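Local coordinates for pyrroline carboxylate reductase (Plasmodium falciparum, PDB 2RCY) that reduces 1-pyrroline-5-carboxylate to proline, the last step of proline synthesis, using a nicotinamide dinucleotide coenzyme, at the interface of chains A and B. Residues are numbered along the deposited sequence; one frame, centred on the assembly and turned at random. Chains: chain A/B, Pyrroline carboxylate reductase.

Contact 1: the interface of chains A and B. Residues chain A 223, 229-230, 233; chain B 163, 167-168, 171-172.
This is a homodimer interface between two copies of the C-terminal dimerisation domain of the pyrroline-5-carboxylate reductase family. It joins helices, and the short link between two of them, in a two-fold symmetric pair; the same patch recurs with the chains exchanged. The start of helix 229-239 in A packs on the junction of helices 159-167 and 169-186 in B. A:Thr230 sits between B:Cys168 and B:Ala171 and uses both branches. Its hydroxyl OG1 receives a weak hydrogen bond of 3.2 Å from the thiol SG of B:Cys168. A weak bond from SG to the backbone O of B:Thr163, at 3.5 Å, is an alternative that competes for the same thiol hydrogen. The threonine methyl CG2 lies 3.6 Å from CB of B:Ala171. With OG1 beside the backbone N (chi1 -64°) and CG2 anti to it, the two branches point to different residues of B. A:Ile229 adds an apolar neighbour, its CG2 methyl 3.6 Å from SG of B:Cys168. The longer branch of A:Ile229 reaches B:Thr163, with CD1 3.8 Å from CG2, and the two side chains meet at about a right angle. A:Ile223, at the end of helix 216-223, sends CD1 to within 4.0 Å of CA of B:Ala171. The ring of B:Tyr172 has O of B:Cys168 over the centre of one face. Its phenol OH lies 3.8 Å from CA of A:Gly233, which has no side chain to intervene.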
ATOM      1  N   ILE A 223      23.131 -19.559   8.088  1.00 29.90           N
ATOM      2  CA  ILE A 223      23.605 -18.232   8.481  1.00 29.71           C
ATOM      3  C   ILE A 223      22.744 -17.605   9.583  1.00 29.52           C
ATOM      4  O   ILE A 223      23.219 -16.769  10.354  1.00 29.48           O
ATOM      5  CB  ILE A 223      23.703 -17.301   7.251  1.00 29.72           C
ATOM      6  CG1 ILE A 223      24.791 -17.815   6.312  1.00 29.76           C
ATOM      7  CG2 ILE A 223      24.016 -15.861   7.655  1.00 29.70           C
ATOM      8  CD1 ILE A 223      24.834 -17.112   5.009  1.00 29.85           C
ATOM      9  N   ILE A 229      21.282 -11.558  14.307  1.00 26.13           N
ATOM     10  CA  ILE A 229      21.284 -10.370  13.451  1.00 25.89           C
ATOM     11  C   ILE A 229      20.730 -10.642  12.047  1.00 25.77           C
ATOM     12  O   ILE A 229      19.940  -9.852  11.522  1.00 25.74           O
ATOM     13  CB  ILE A 229      22.714  -9.773  13.347  1.00 25.91           C
ATOM     14  CG1 ILE A 229      23.282  -9.503  14.745  1.00 25.84           C
ATOM     15  CG2 ILE A 229      22.717  -8.499  12.505  1.00 25.94           C
ATOM     16  CD1 ILE A 229      24.747  -9.112  14.760  1.00 25.85           C
ATOM     17  N   THR A 230      21.150 -11.760  11.456  1.00 25.57           N
ATOM     18  CA  THR A 230      20.747 -12.151  10.104  1.00 25.36           C
ATOM     19  C   THR A 230      19.238 -12.370   9.997  1.00 25.24           C
ATOM     20  O   THR A 230      18.626 -12.048   8.974  1.00 25.16           O
ATOM     21  CB  THR A 230      21.516 -13.409   9.643  1.00 25.37           C
ATOM     22  OG1 THR A 230      22.913 -13.100   9.558  1.00 25.45           O
ATOM     23  CG2 THR A 230      21.034 -13.885   8.285  1.00 25.27           C
ATOM     24  N   GLY A 233      17.563  -9.009   9.392  1.00 24.55           N
ATOM     25  CA  GLY A 233      17.787  -8.568   8.015  1.00 24.49           C
ATOM     26  C   GLY A 233      16.951  -9.319   6.992  1.00 24.50           C
ATOM     27  O   GLY A 233      16.479  -8.730   6.017  1.00 24.51           O
TER
ATOM     28  N   THR B 163      29.119  -6.057   9.856  1.00 27.86           N
ATOM     29  CA  THR B 163      28.428  -7.310  10.177  1.00 27.60           C
ATOM     30  C   THR B 163      27.166  -7.469   9.327  1.00 27.38           C
ATOM     31  O   THR B 163      26.903  -8.547   8.792  1.00 27.34           O
ATOM     32  CB  THR B 163      28.056  -7.382  11.680  1.00 27.62           C
ATOM     33  OG1 THR B 163      29.247  -7.317  12.473  1.00 27.71           O
ATOM     34  CG2 THR B 163      27.306  -8.669  12.007  1.00 27.50           C
ATOM     35  N   GLY B 167      28.812 -10.241   7.351  1.00 26.18           N
ATOM     36  CA  GLY B 167      28.368 -11.401   8.125  1.00 26.09           C
ATOM     37  C   GLY B 167      27.011 -11.934   7.705  1.00 26.09           C
ATOM     38  O   GLY B 167      26.844 -13.143   7.509  1.00 26.02           O
ATOM     39  N   CYS B 168      26.040 -11.031   7.571  1.00 26.02           N
ATOM     40  CA  CYS B 168      24.677 -11.390   7.169  1.00 25.90           C
ATOM     41  C   CYS B 168      24.555 -11.502   5.659  1.00 25.86           C
ATOM     42  O   CYS B 168      23.679 -12.204   5.147  1.00 25.93           O
ATOM     43  CB  CYS B 168      23.681 -10.344   7.661  1.00 25.91           C
ATOM     44  SG  CYS B 168      23.750 -10.015   9.407  1.00 25.75           S
ATOM     45  N   ALA B 171      23.378 -14.510   3.282  1.00 25.62           N
ATOM     46  CA  ALA B 171      21.948 -14.821   3.348  1.00 25.52           C
ATOM     47  C   ALA B 171      21.119 -13.976   2.380  1.00 25.45           C
ATOM     48  O   ALA B 171      20.147 -14.467   1.803  1.00 25.55           O
ATOM     49  CB  ALA B 171      21.436 -14.663   4.766  1.00 25.48           C
ATOM     50  N   TYR B 172      21.506 -12.711   2.208  1.00 25.34           N
ATOM     51  CA  TYR B 172      20.870 -11.831   1.227  1.00 25.28           C
ATOM     52  C   TYR B 172      21.140 -12.336  -0.186  1.00 25.17           C
ATOM     53  O   TYR B 172      20.237 -12.354  -1.025  1.00 25.25           O
ATOM     54  CB  TYR B 172      21.363 -10.382   1.357  1.00 25.26           C
ATOM     55  CG  TYR B 172      21.336  -9.803   2.756  1.00 25.46           C
ATOM     56  CD1 TYR B 172      22.338  -8.933   3.183  1.00 25.54           C
ATOM     57  CD2 TYR B 172      20.313 -10.117   3.653  1.00 25.49           C
ATOM     58  CE1 TYR B 172      22.323  -8.394   4.462  1.00 25.50           C
ATOM     59  CE2 TYR B 172      20.292  -9.587   4.935  1.00 25.45           C
ATOM     60  CZ  TYR B 172      21.298  -8.727   5.331  1.00 25.44           C
ATOM     61  OH  TYR B 172      21.278  -8.201   6.600  1.00 25.58           O
TER

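Contact 2: the interface of chains A and B. Residues chain A 227-229, 232; chain B 252-253, 256, 260.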
ATOM      1  N   GLY A 227      17.804 -16.069  17.208  1.00 27.62           N
ATOM      2  CA  GLY A 227      17.704 -14.804  17.937  1.00 27.24           C
ATOM      3  C   GLY A 227      18.771 -13.795  17.554  1.00 26.97           C
ATOM      4  O   GLY A 227      19.088 -12.896  18.334  1.00 26.99           O
ATOM      5  N   GLY A 228      19.311 -13.931  16.345  1.00 26.78           N
ATOM      6  CA  GLY A 228      20.468 -13.144  15.921  1.00 26.51           C
ATOM      7  C   GLY A 228      20.206 -12.006  14.951  1.00 26.30           C
ATOM      8  O   GLY A 228      19.071 -11.556  14.784  1.00 26.29           O
ATOM      9  N   ILE A 229      21.282 -11.558  14.307  1.00 26.13           N
ATOM     10  CA  ILE A 229      21.284 -10.370  13.451  1.00 25.89           C
ATOM     11  C   ILE A 229      20.730 -10.642  12.047  1.00 25.77           C
ATOM     12  O   ILE A 229      19.940  -9.852  11.522  1.00 25.74           O
ATOM     13  CB  ILE A 229      22.714  -9.773  13.347  1.00 25.91           C
ATOM     14  CG1 ILE A 229      23.282  -9.503  14.745  1.00 25.84           C
ATOM     15  CG2 ILE A 229      22.717  -8.499  12.505  1.00 25.94           C
ATOM     16  CD1 ILE A 229      24.747  -9.112  14.760  1.00 25.85           C
ATOM     17  N   VAL A 232      16.928 -10.737  11.524  1.00 24.72           N
ATOM     18  CA  VAL A 232      16.293  -9.423  11.434  1.00 24.61           C
ATOM     19  C   VAL A 232      16.401  -8.834  10.019  1.00 24.56           C
ATOM     20  O   VAL A 232      15.442  -8.250   9.508  1.00 24.53           O
ATOM     21  CB  VAL A 232      16.864  -8.452  12.507  1.00 24.55           C
ATOM     22  CG1 VAL A 232      16.409  -7.020  12.266  1.00 24.49           C
ATOM     23  CG2 VAL A 232      16.451  -8.906  13.897  1.00 24.46           C
TER
ATOM     24  N   ALA B 252      18.342  -2.726   9.029  1.00 29.46           N
ATOM     25  CA  ALA B 252      17.619  -3.452  10.072  1.00 29.51           C
ATOM     26  C   ALA B 252      18.564  -4.373  10.842  1.00 29.65           C
ATOM     27  O   ALA B 252      18.502  -4.451  12.071  1.00 29.70           O
ATOM     28  CB  ALA B 252      16.465  -4.246   9.473  1.00 29.41           C
ATOM     29  N   ALA B 253      19.439  -5.055  10.106  1.00 29.74           N
ATOM     30  CA  ALA B 253      20.461  -5.921  10.688  1.00 29.90           C
ATOM     31  C   ALA B 253      21.496  -5.114  11.477  1.00 30.08           C
ATOM     32  O   ALA B 253      21.900  -5.515  12.570  1.00 30.06           O
ATOM     33  CB  ALA B 253      21.135  -6.745   9.600  1.00 29.74           C
ATOM     34  N   LYS B 256      19.922  -4.057  14.731  1.00 32.53           N
ATOM     35  CA  LYS B 256      19.874  -5.191  15.655  1.00 32.86           C
ATOM     36  C   LYS B 256      21.245  -5.463  16.279  1.00 33.31           C
ATOM     37  O   LYS B 256      21.339  -5.808  17.458  1.00 33.24           O
ATOM     38  CB  LYS B 256      19.345  -6.441  14.937  1.00 32.72           C
ATOM     39  CG  LYS B 256      19.347  -7.726  15.766  1.00 32.34           C
ATOM     40  CD  LYS B 256      18.342  -7.677  16.905  1.00 31.78           C
ATOM     41  CE  LYS B 256      18.316  -8.984  17.672  1.00 31.44           C
ATOM     42  NZ  LYS B 256      17.177  -9.031  18.626  1.00 31.35           N
HETATM   43  N   MSE B 260      21.938  -5.238  20.437  1.00 39.89           N
HETATM   44  CA  MSE B 260      22.544  -6.300  21.239  1.00 40.66           C
HETATM   45  C   MSE B 260      23.845  -5.830  21.887  1.00 40.86           C
HETATM   46  O   MSE B 260      24.234  -6.324  22.946  1.00 40.86           O
HETATM   47  CB  MSE B 260      22.806  -7.538  20.378  1.00 40.59           C
HETATM   48  CG  MSE B 260      21.560  -8.126  19.738  1.00 40.88           C
HETATM   49 SE   MSE B 260      21.983  -9.403  18.330  0.80 41.41          SE
HETATM   50  CE  MSE B 260      22.431 -10.942  19.442  1.00 41.40           C
TER
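In A:Val232 the methyl CG1 is anti to the backbone N (chi1 169°) and CG2 lies beside it, which splits the fork between two residues of chain B. CG1 comes to 3.9 Å from CB of B:Ala252. CG2 comes to 3.6 Å from CG of B:Lys256. The lysine chain also leaves its backbone with CG anti to N, then bends at its second torsion (chi2 68°). It lies across the valine at about a right angle and is met along its aliphatic part, CB to CD. This part of the homodimer interface is a patch of mainly apolar contacts among the residues given, in which helix 242-260 of B packs on the loop before helix 229-239 of A and on its first turns. A:Val232 and B:Lys256 bury similar amounts of surface, 58 and 57 Å². A:Ile229, one turn earlier, puts its CG2 methyl 3.7 Å from CB of B:Ala253. Its CG1 meets the selenium of B:Met260, a selenomethionine, at 3.8 Å. The methionine chain bends at its third torsion (chi3 78°), and its end methyl CE comes 4.0 Å from O of A:Gly227. The amine end of B:Lys256 runs past the loop of A:Gly227 and A:Gly228 and may be drawn weakly to its carbonyls. Its CE, the carbon next to the amine, is 3.9 Å from O of A:Gly228.

Contact 1 and contact 2 lie about 8 Å apart, measured between the centres of their C-alpha atoms, and share A:Ile229. Helix 229-239 of chain A meets the junction of helices 159-167 and 169-186 of chain B on one flank and helix 242-260 on another. The weak thiol to hydroxyl link is in contact 1; the contacts given for contact 2 are mostly between carbons. Each contact recurs with the chains exchanged. The A/B pair is thus held by matched sets of helices, and such pairs are probably the building units of the ten-chain assembly.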